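Local coordinates for transcriptional regulator, LacI family (Lactobacillus brevis, PDB 3JY6), which probably acts as a DNA-binding transcription factor of the LacI family, recognising cis-regulatory DNA, and is seen here through its periplasmic-binding-protein-like domain, at residues A11-N16 / T54-I59; G215-D220 / L229-Q234. All blocks are in the same frame, centred on the assembly; numbering follows the deposited sequence.

Contact 1: residues A11-N16 / T54-I59; sequences AVIVAN and TLLRAI
A11 and I13, on the strand part of A11-N16, face L55, L56 and I59 on the helix T54-I59, which runs antiparallel to the strand (178° between axes) at an axis distance of 10.4 Å. A11 lies level with I59 and I13 level with L55, while V12 points to the other side of the sheet, where helix 20-34 packs. The contact is wholly apolar. With CG1 beside the backbone N and anti to the carbonyl carbon (chi1 -62°) and CD1 extended beyond it (chi2 -178°), I13 reaches the helix by its CD1 methyl. That methyl sits 3.5 Å from I59 CD1, tighter than ordinary van der Waals contact, and the two side chains cross obliquely. I13 CD1 also lies 3.8 Å from L56 CD2, the leucine crossing the isoleucine at about a right angle, and more loosely 4.3 Å from L55 CB. I59, nearly extended to CD1, brings that methyl 3.7 Å from A11 CB, and its CG1 and CG2 border the same alanine methyl. F43 and L67 of the flanking strands extend the apolar layer, and I39 of the second subunit packs on L55. Helix 49-60 is the helix of a beta-alpha-beta crossover from strand 39-44 to strand 66-70, passing over strand 9-14 between them, in the Rossmann-like N-terminal subdomain of a periplasmic-binding-protein fold.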
loop_
_atom_site.group_PDB
_atom_site.type_symbol
_atom_site.label_atom_id
_atom_site.label_comp_id
_atom_site.label_asym_id
_atom_site.label_seq_id
_atom_site.Cartn_x
_atom_site.Cartn_y
_atom_site.Cartn_z
ATOM N N ALA A 11 -11.407 -0.024 16.286
ATOM C CA ALA A 11 -10.059 -0.465 15.966
ATOM C C ALA A 11 -10.081 -1.451 14.814
ATOM O O ALA A 11 -10.898 -2.363 14.768
ATOM C CB ALA A 11 -9.392 -1.120 17.191
ATOM N N VAL A 12 -9.171 -1.267 13.867
ATOM C CA VAL A 12 -9.088 -2.182 12.747
ATOM C C VAL A 12 -7.654 -2.707 12.738
ATOM O O VAL A 12 -6.717 -1.938 12.566
ATOM C CB VAL A 12 -9.404 -1.466 11.428
ATOM C CG1 VAL A 12 -9.440 -2.476 10.294
ATOM C CG2 VAL A 12 -10.756 -0.720 11.541
ATOM N N ILE A 13 -7.475 -4.002 12.960
ATOM C CA ILE A 13 -6.119 -4.553 12.954
ATOM C C ILE A 13 -5.906 -5.372 11.689
ATOM O O ILE A 13 -6.575 -6.381 11.486
ATOM C CB ILE A 13 -5.850 -5.479 14.179
ATOM C CG1 ILE A 13 -5.971 -4.700 15.487
ATOM C CG2 ILE A 13 -4.436 -6.033 14.115
ATOM C CD1 ILE A 13 -5.674 -5.569 16.747
ATOM N N VAL A 14 -4.981 -4.938 10.834
ATOM C CA VAL A 14 -4.708 -5.694 9.612
ATOM C C VAL A 14 -3.412 -6.485 9.759
ATOM O O VAL A 14 -2.556 -6.150 10.577
ATOM C CB VAL A 14 -4.620 -4.775 8.368
ATOM C CG1 VAL A 14 -5.915 -4.002 8.234
ATOM C CG2 VAL A 14 -3.434 -3.822 8.478
ATOM N N ALA A 15 -3.291 -7.551 8.975
ATOM C CA ALA A 15 -2.113 -8.403 9.002
ATOM C C ALA A 15 -0.839 -7.619 8.700
ATOM O O ALA A 15 0.164 -7.757 9.388
ATOM C CB ALA A 15 -2.295 -9.565 7.995
ATOM N N ASN A 16 -0.884 -6.778 7.676
ATOM C CA ASN A 16 0.286 -5.981 7.297
ATOM C C ASN A 16 -0.176 -4.817 6.412
ATOM O O ASN A 16 -0.806 -5.027 5.375
ATOM C CB ASN A 16 1.281 -6.853 6.530
ATOM C CG ASN A 16 2.630 -6.182 6.344
ATOM O OD1 ASN A 16 2.731 -4.952 6.294
ATOM N ND2 ASN A 16 3.675 -6.990 6.222
ATOM N N THR A 54 0.062 -7.005 21.829
ATOM C CA THR A 54 0.221 -5.745 22.535
ATOM C C THR A 54 -0.735 -4.716 21.957
ATOM O O THR A 54 -1.204 -3.846 22.678
ATOM C CB THR A 54 1.678 -5.224 22.510
ATOM O OG1 THR A 54 1.777 -4.072 21.661
ATOM C CG2 THR A 54 2.631 -6.320 22.072
ATOM N N LEU A 55 -1.061 -4.822 20.670
ATOM C CA LEU A 55 -2.005 -3.871 20.081
ATOM C C LEU A 55 -3.382 -4.118 20.713
ATOM O O LEU A 55 -4.087 -3.178 21.097
ATOM C CB LEU A 55 -2.076 -4.042 18.562
ATOM C CG LEU A 55 -0.827 -3.639 17.766
ATOM C CD1 LEU A 55 -1.091 -3.817 16.264
ATOM C CD2 LEU A 55 -0.466 -2.194 18.062
ATOM N N LEU A 56 -3.751 -5.390 20.835
ATOM C CA LEU A 56 -5.033 -5.740 21.436
ATOM C C LEU A 56 -5.099 -5.276 22.903
ATOM O O LEU A 56 -6.132 -4.787 23.366
ATOM C CB LEU A 56 -5.255 -7.257 21.364
ATOM C CG LEU A 56 -5.688 -7.884 20.024
ATOM C CD1 LEU A 56 -5.532 -9.409 20.126
ATOM C CD2 LEU A 56 -7.121 -7.481 19.684
ATOM N N ARG A 57 -4.000 -5.429 23.634
ATOM C CA ARG A 57 -3.979 -5.018 25.037
ATOM C C ARG A 57 -4.155 -3.515 25.133
ATOM O O ARG A 57 -4.713 -3.007 26.101
ATOM C CB ARG A 57 -2.666 -5.423 25.713
ATOM C CG ARG A 57 -2.498 -6.927 25.964
ATOM C CD ARG A 57 -1.189 -7.194 26.713
ATOM N NE ARG A 57 -0.372 -8.226 26.080
ATOM C CZ ARG A 57 -0.536 -9.532 26.259
ATOM N NH1 ARG A 57 -1.493 -9.988 27.060
ATOM N NH2 ARG A 57 0.266 -10.387 25.641
ATOM N N ALA A 58 -3.675 -2.806 24.116
ATOM C CA ALA A 58 -3.801 -1.357 24.073
ATOM C C ALA A 58 -5.231 -0.995 23.701
ATOM O O ALA A 58 -5.829 -0.075 24.261
ATOM C CB ALA A 58 -2.831 -0.773 23.039
ATOM N N ILE A 59 -5.777 -1.726 22.741
ATOM C CA ILE A 59 -7.135 -1.482 22.279
ATOM C C ILE A 59 -8.174 -1.665 23.389
ATOM O O ILE A 59 -9.187 -0.958 23.429
ATOM C CB ILE A 59 -7.442 -2.395 21.086
ATOM C CG1 ILE A 59 -6.660 -1.875 19.866
ATOM C CG2 ILE A 59 -8.946 -2.463 20.833
ATOM C CD1 ILE A 59 -6.511 -2.856 18.746
#

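Contact 2: residues G215-D220 / L229-Q234; sequences GFADTD and LTLITQ
F216 and I232 meet side by side across a single beta bridge. I232 CD1 stands over one face of the F216 ring, 4.2 Å from the centroid and displaced toward the rim beside CE2, a CH-pi contact; I232 CG2 approaches CE1. The F216 torsion chi1 of -71° puts CG beside the backbone N, anti to the carbonyl carbon. Q234 CG lies near the ring plane at its edge, and R142 adds a cation-pi contact to the ring. Behind this pair the backbones are stitched from both sides of F216: I232 N donates to G215 O at 2.9 Å, nearly in line with the carbonyl, and A217 N donates to I232 O at 3.0 Å, 19° out of the carbonyl plane. F216 CA also faces I232 O through a CA-H...O contact. Beyond the bridge D218 turns its carboxylate toward L229-Q234, crossing Q234 at about a right angle; OD1 takes a weak, bent bond from Q234 N (2.8 Å, 125°) and lies 3.0 Å from T233 CB. T233 CG2 rests 3.6 Å from A217 O, while L231 CD2 approaches G215 N. D218 and Q234 also pack on helix 20-34, and the Q234 amide NE2 is bonded to D92 and T105. The bridge joins the end of strand 211-215 to strand 231-233 in the C-terminal subdomain, where the chain begins a crossover to the N-terminal one; the place is consistent with a hinge segment beside the interdomain cleft, which binds effectors in LacI relatives.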
loop_
_atom_site.group_PDB
_atom_site.type_symbol
_atom_site.label_atom_id
_atom_site.label_comp_id
_atom_site.label_asym_id
_atom_site.label_seq_id
_atom_site.Cartn_x
_atom_site.Cartn_y
_atom_site.Cartn_z
ATOM N N GLY A 215 -3.726 -14.829 -10.612
ATOM C CA GLY A 215 -3.577 -14.860 -9.174
ATOM C C GLY A 215 -4.576 -13.949 -8.490
ATOM O O GLY A 215 -5.388 -13.288 -9.151
ATOM N N PHE A 216 -4.521 -13.932 -7.161
ATOM C CA PHE A 216 -5.385 -13.071 -6.362
ATOM C C PHE A 216 -4.611 -11.769 -6.222
ATOM O O PHE A 216 -3.544 -11.742 -5.602
ATOM C CB PHE A 216 -5.636 -13.703 -4.995
ATOM C CG PHE A 216 -6.520 -14.917 -5.045
ATOM C CD1 PHE A 216 -7.850 -14.839 -4.641
ATOM C CD2 PHE A 216 -6.025 -16.138 -5.507
ATOM C CE1 PHE A 216 -8.681 -15.961 -4.695
ATOM C CE2 PHE A 216 -6.844 -17.257 -5.565
ATOM C CZ PHE A 216 -8.176 -17.171 -5.157
ATOM N N ALA A 217 -5.141 -10.705 -6.819
ATOM C CA ALA A 217 -4.505 -9.397 -6.798
ATOM C C ALA A 217 -5.548 -8.321 -7.066
ATOM O O ALA A 217 -6.398 -8.486 -7.931
ATOM C CB ALA A 217 -3.421 -9.338 -7.868
ATOM N N ASP A 218 -5.478 -7.215 -6.332
ATOM C CA ASP A 218 -6.446 -6.141 -6.517
ATOM C C ASP A 218 -5.845 -4.838 -7.047
ATOM O O ASP A 218 -6.571 -3.973 -7.540
ATOM C CB ASP A 218 -7.203 -5.903 -5.207
ATOM C CG ASP A 218 -8.065 -7.100 -4.808
ATOM O OD1 ASP A 218 -9.125 -7.315 -5.446
ATOM O OD2 ASP A 218 -7.679 -7.836 -3.870
ATOM N N THR A 219 -4.524 -4.708 -6.964
ATOM C CA THR A 219 -3.845 -3.517 -7.441
ATOM C C THR A 219 -4.057 -3.310 -8.948
ATOM O O THR A 219 -3.985 -4.257 -9.732
ATOM C CB THR A 219 -2.352 -3.605 -7.171
ATOM O OG1 THR A 219 -2.081 -3.433 -5.772
ATOM C CG2 THR A 219 -1.680 -2.555 -7.931
ATOM N N ASP A 220 -4.287 -2.064 -9.350
ATOM C CA ASP A 220 -4.533 -1.746 -10.752
ATOM C C ASP A 220 -3.308 -1.773 -11.642
ATOM O O ASP A 220 -3.331 -2.345 -12.726
ATOM C CB ASP A 220 -5.125 -0.346 -10.896
ATOM C CG ASP A 220 -6.185 -0.037 -9.872
ATOM O OD1 ASP A 220 -7.253 -0.680 -9.903
ATOM O OD2 ASP A 220 -5.952 0.861 -9.033
ATOM N N LEU A 229 -3.183 -9.340 -18.491
ATOM C CA LEU A 229 -3.423 -10.533 -17.650
ATOM C C LEU A 229 -4.777 -10.617 -17.039
ATOM O O LEU A 229 -5.510 -9.639 -16.894
ATOM C CB LEU A 229 -2.369 -10.755 -16.525
ATOM C CG LEU A 229 -1.052 -11.063 -17.260
ATOM C CD1 LEU A 229 0.028 -10.985 -16.218
ATOM C CD2 LEU A 229 -1.077 -12.418 -18.000
ATOM N N THR A 230 -5.179 -11.849 -16.802
ATOM C CA THR A 230 -6.498 -12.041 -16.238
ATOM C C THR A 230 -6.344 -12.352 -14.763
ATOM O O THR A 230 -5.732 -13.365 -14.386
ATOM C CB THR A 230 -7.250 -13.151 -16.984
ATOM O OG1 THR A 230 -8.111 -12.558 -18.001
ATOM C CG2 THR A 230 -8.048 -14.020 -15.965
ATOM N N LEU A 231 -6.892 -11.493 -13.908
ATOM C CA LEU A 231 -6.754 -11.710 -12.462
ATOM C C LEU A 231 -8.007 -11.843 -11.607
ATOM O O LEU A 231 -9.118 -11.491 -12.016
ATOM C CB LEU A 231 -5.907 -10.586 -11.873
ATOM C CG LEU A 231 -4.632 -10.207 -12.692
ATOM C CD1 LEU A 231 -4.217 -8.796 -12.236
ATOM C CD2 LEU A 231 -3.492 -11.283 -12.531
ATOM N N ILE A 232 -7.823 -12.362 -10.394
ATOM C CA ILE A 232 -8.946 -12.529 -9.475
ATOM C C ILE A 232 -8.924 -11.452 -8.396
ATOM O O ILE A 232 -7.945 -11.317 -7.664
ATOM C CB ILE A 232 -8.928 -13.895 -8.778
ATOM C CG1 ILE A 232 -8.798 -15.007 -9.810
ATOM C CG2 ILE A 232 -10.248 -14.087 -8.013
ATOM C CD1 ILE A 232 -8.293 -16.314 -9.219
ATOM N N THR A 233 -9.998 -10.676 -8.301
ATOM C CA THR A 233 -10.041 -9.613 -7.305
ATOM C C THR A 233 -10.957 -10.006 -6.172
ATOM O O THR A 233 -12.021 -10.566 -6.406
ATOM C CB THR A 233 -10.558 -8.275 -7.889
ATOM O OG1 THR A 233 -11.938 -8.410 -8.256
ATOM C CG2 THR A 233 -9.758 -7.888 -9.127
ATOM N N GLN A 234 -10.530 -9.721 -4.944
ATOM C CA GLN A 234 -11.339 -10.024 -3.767
ATOM C C GLN A 234 -12.322 -8.922 -3.369
ATOM O O GLN A 234 -13.174 -9.161 -2.522
ATOM C CB GLN A 234 -10.444 -10.316 -2.571
ATOM C CG GLN A 234 -10.066 -11.760 -2.415
ATOM C CD GLN A 234 -9.135 -11.961 -1.244
ATOM O OE1 GLN A 234 -7.923 -11.718 -1.336
ATOM N NE2 GLN A 234 -9.696 -12.389 -0.120
#

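In the fold
From the N terminus, strand 9-14 leads through helix 20-34 and strand 39-44 to helix 49-60, and contact 1 closes that loop within the N-terminal subdomain, on a strand first in the chain but inside the six-stranded sheet. Much later strand 211-215, the edge of the four-stranded sheet, runs into a loop of some fifteen residues, two of them not modelled. Contact 2 closes it in the C-terminal subdomain, just before the chain crosses back through helix 236-251. The contacts are in series, neither nesting nor crossing; the nearest atoms of contact 1 and contact 2 are about 11 Å apart. Helix 20-34 packs on the face of strand 9-14 opposite contact 1 and reaches contact 2 at its N-terminal end.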